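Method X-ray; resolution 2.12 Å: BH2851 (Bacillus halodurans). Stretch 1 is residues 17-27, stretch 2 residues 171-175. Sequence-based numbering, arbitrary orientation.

Stretch 1, residues 17-27: ETFKRLISQLH
Stretch 2 171-175: TFSIS

The strongest link is a forked hydrogen bond: Arg21 NH1 and Arg21 NH2 each donate to Phe172 O, both at 3.2 Å with N-H...O angles of 144°. The carbonyl lies at the edge of the guanidinium, near its plane, where one acceptor can meet two N-H groups. Phe172 (phi/psi -99/11) is the first residue to leave helical phi/psi after the helix that Thr171 belongs to. Arginine suits the site by its reach: its CA-CB bond points toward stretch 2, and chi1 and chi2 are t before chi3 turns to p (54°) and chi4 to 75°. One helical turn on, Gln25 (m, t, chi3 -23°) accepts a weak bond from Arg21 NH1 to Gln25 OE1, 3.0 Å, while Gln25 OE1 also lies 3.9 Å from Phe172 CD1, at the ring edge.

Stretch 1 is helical from 17 to 25, with i to i+4 bonds such as Leu22 N to Thr18 O (2.9 Å); it closes in a Schellman motif at His27 (57/43). Leu22 CA is 7.6 Å from Phe172 CA, and Thr18 CA 7.7 Å from Ile174 CA, so stretch 2 progresses toward the start of stretch 1. Ser173 (49/56) turns the chain into extended Ile174 (-101/122).

Packing completes the 290 Å² interface. The CA-CB bond of Phe172 points toward the helix; with chi1 m and chi2 -82°, its large apolar side chain spans from Leu22 to Leu26, covering 90 Å², the largest share. Leu22 CD2 meets Phe172 CB at 3.7 Å, and Leu26 CD2 meets Phe172 CZ at 3.5 Å; both leucines are m,t. Leu22 and Ile174 are buried. Leu22, Leu26 and Ile174 start sideways, but their apolar ends come nearer. Ile174 (m,m) brings its CD1 to 3.7 Å from Leu22 CD1 and 3.5 Å from Thr18 CG2, so threonine (chi1 m) offers its methyl here.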

# COMPACT_ATOMS: atom_id res chain seq x y z
N GLU A 17 -10.48 -16.18 9.98
CA GLU A 17 -11.92 -16.49 10.07
C GLU A 17 -12.80 -15.24 9.92
O GLU A 17 -13.84 -15.29 9.27
CB GLU A 17 -12.25 -17.25 11.38
CG GLU A 17 -12.13 -16.41 12.67
N THR A 18 -12.37 -14.12 10.51
CA THR A 18 -13.09 -12.84 10.35
C THR A 18 -13.04 -12.37 8.89
O THR A 18 -14.06 -11.94 8.33
CB THR A 18 -12.52 -11.73 11.26
OG1 THR A 18 -12.60 -12.15 12.63
CG2 THR A 18 -13.28 -10.43 11.08
N PHE A 19 -11.86 -12.46 8.28
CA PHE A 19 -11.67 -12.10 6.85
C PHE A 19 -12.60 -12.92 5.97
O PHE A 19 -13.31 -12.37 5.13
CB PHE A 19 -10.23 -12.35 6.43
CG PHE A 19 -9.87 -11.76 5.11
CD1 PHE A 19 -9.56 -10.40 5.00
CD2 PHE A 19 -9.79 -12.56 3.96
CE1 PHE A 19 -9.16 -9.85 3.79
CE2 PHE A 19 -9.40 -12.01 2.73
CZ PHE A 19 -9.09 -10.66 2.65
N LYS A 20 -12.63 -14.22 6.22
CA LYS A 20 -13.49 -15.16 5.47
C LYS A 20 -14.99 -14.86 5.68
O LYS A 20 -15.81 -15.03 4.76
CB LYS A 20 -13.18 -16.60 5.88
CG LYS A 20 -13.76 -17.64 4.99
CD LYS A 20 -13.39 -19.05 5.47
CE LYS A 20 -14.15 -20.11 4.71
NZ LYS A 20 -15.61 -20.05 5.00
N ARG A 21 -15.35 -14.42 6.89
CA ARG A 21 -16.74 -14.02 7.20
C ARG A 21 -17.12 -12.74 6.46
O ARG A 21 -18.25 -12.60 5.97
CB ARG A 21 -16.92 -13.84 8.71
CG ARG A 21 -18.37 -13.50 9.13
CD ARG A 21 -18.55 -13.49 10.65
NE ARG A 21 -17.59 -12.60 11.32
CZ ARG A 21 -17.66 -11.26 11.34
NH1 ARG A 21 -18.63 -10.62 10.69
NH2 ARG A 21 -16.74 -10.56 12.01
N LEU A 22 -16.19 -11.78 6.41
CA LEU A 22 -16.42 -10.49 5.73
C LEU A 22 -16.59 -10.67 4.23
O LEU A 22 -17.35 -9.94 3.61
CB LEU A 22 -15.28 -9.52 6.01
CG LEU A 22 -15.28 -8.85 7.39
CD1 LEU A 22 -13.95 -8.19 7.65
CD2 LEU A 22 -16.43 -7.83 7.50
N ILE A 23 -15.83 -11.60 3.64
CA ILE A 23 -15.98 -11.95 2.21
C ILE A 23 -17.40 -12.43 1.94
O ILE A 23 -18.03 -12.03 0.95
CB ILE A 23 -14.97 -13.06 1.77
CG1 ILE A 23 -13.55 -12.52 1.76
CG2 ILE A 23 -15.32 -13.62 0.37
CD1 ILE A 23 -12.47 -13.61 1.65
N SER A 24 -17.91 -13.30 2.83
CA SER A 24 -19.27 -13.85 2.71
C SER A 24 -20.36 -12.77 2.89
O SER A 24 -21.26 -12.66 2.06
CB SER A 24 -19.47 -14.97 3.74
OG SER A 24 -20.78 -15.50 3.66
N GLN A 25 -20.26 -11.99 3.97
CA GLN A 25 -21.32 -11.00 4.32
C GLN A 25 -21.38 -9.81 3.35
O GLN A 25 -22.46 -9.30 3.06
CB GLN A 25 -21.16 -10.53 5.75
CG GLN A 25 -21.47 -11.61 6.76
CD GLN A 25 -21.32 -11.16 8.19
OE1 GLN A 25 -20.60 -10.20 8.48
NE2 GLN A 25 -21.99 -11.86 9.10
N LEU A 26 -20.22 -9.42 2.81
CA LEU A 26 -20.17 -8.38 1.75
C LEU A 26 -20.46 -8.96 0.34
O LEU A 26 -20.45 -8.22 -0.65
CB LEU A 26 -18.81 -7.68 1.77
CG LEU A 26 -18.43 -6.96 3.08
CD1 LEU A 26 -16.97 -6.62 3.10
CD2 LEU A 26 -19.28 -5.71 3.28
N HIS A 27 -20.73 -10.28 0.26
CA HIS A 27 -21.07 -10.97 -1.02
C HIS A 27 -19.97 -10.80 -2.09
O HIS A 27 -20.26 -10.58 -3.27
CB HIS A 27 -22.45 -10.50 -1.55
CG HIS A 27 -23.57 -10.70 -0.58
N THR A 171 -20.69 -2.25 12.66
CA THR A 171 -21.67 -2.96 11.82
C THR A 171 -21.30 -4.43 11.59
O THR A 171 -22.17 -5.32 11.69
CB THR A 171 -21.85 -2.25 10.45
OG1 THR A 171 -22.55 -1.01 10.65
CG2 THR A 171 -22.64 -3.12 9.46
N PHE A 172 -20.04 -4.67 11.26
CA PHE A 172 -19.55 -6.02 10.97
C PHE A 172 -18.83 -6.65 12.18
O PHE A 172 -18.25 -7.72 12.06
CB PHE A 172 -18.64 -5.98 9.74
CG PHE A 172 -19.33 -5.51 8.51
CD1 PHE A 172 -20.10 -6.40 7.76
CD2 PHE A 172 -19.32 -4.16 8.16
CE1 PHE A 172 -20.80 -5.96 6.62
CE2 PHE A 172 -20.02 -3.71 7.02
CZ PHE A 172 -20.76 -4.62 6.25
N SER A 173 -18.95 -6.01 13.35
CA SER A 173 -18.36 -6.50 14.60
C SER A 173 -16.89 -6.90 14.42
O SER A 173 -16.50 -8.05 14.67
CB SER A 173 -19.18 -7.67 15.16
OG SER A 173 -20.48 -7.22 15.55
N ILE A 174 -16.10 -5.94 13.94
CA ILE A 174 -14.65 -6.11 13.80
C ILE A 174 -13.98 -5.41 14.96
O ILE A 174 -14.20 -4.22 15.18
CB ILE A 174 -14.13 -5.50 12.46
CG1 ILE A 174 -15.00 -5.95 11.26
CG2 ILE A 174 -12.65 -5.86 12.23
CD1 ILE A 174 -15.09 -7.46 11.10
N SER A 175 -13.19 -6.15 15.73
CA SER A 175 -12.43 -5.57 16.84
C SER A 175 -11.14 -4.99 16.28
O SER A 175 -10.37 -5.69 15.63
CB SER A 175 -12.13 -6.61 17.92
OG SER A 175 -11.32 -7.66 17.42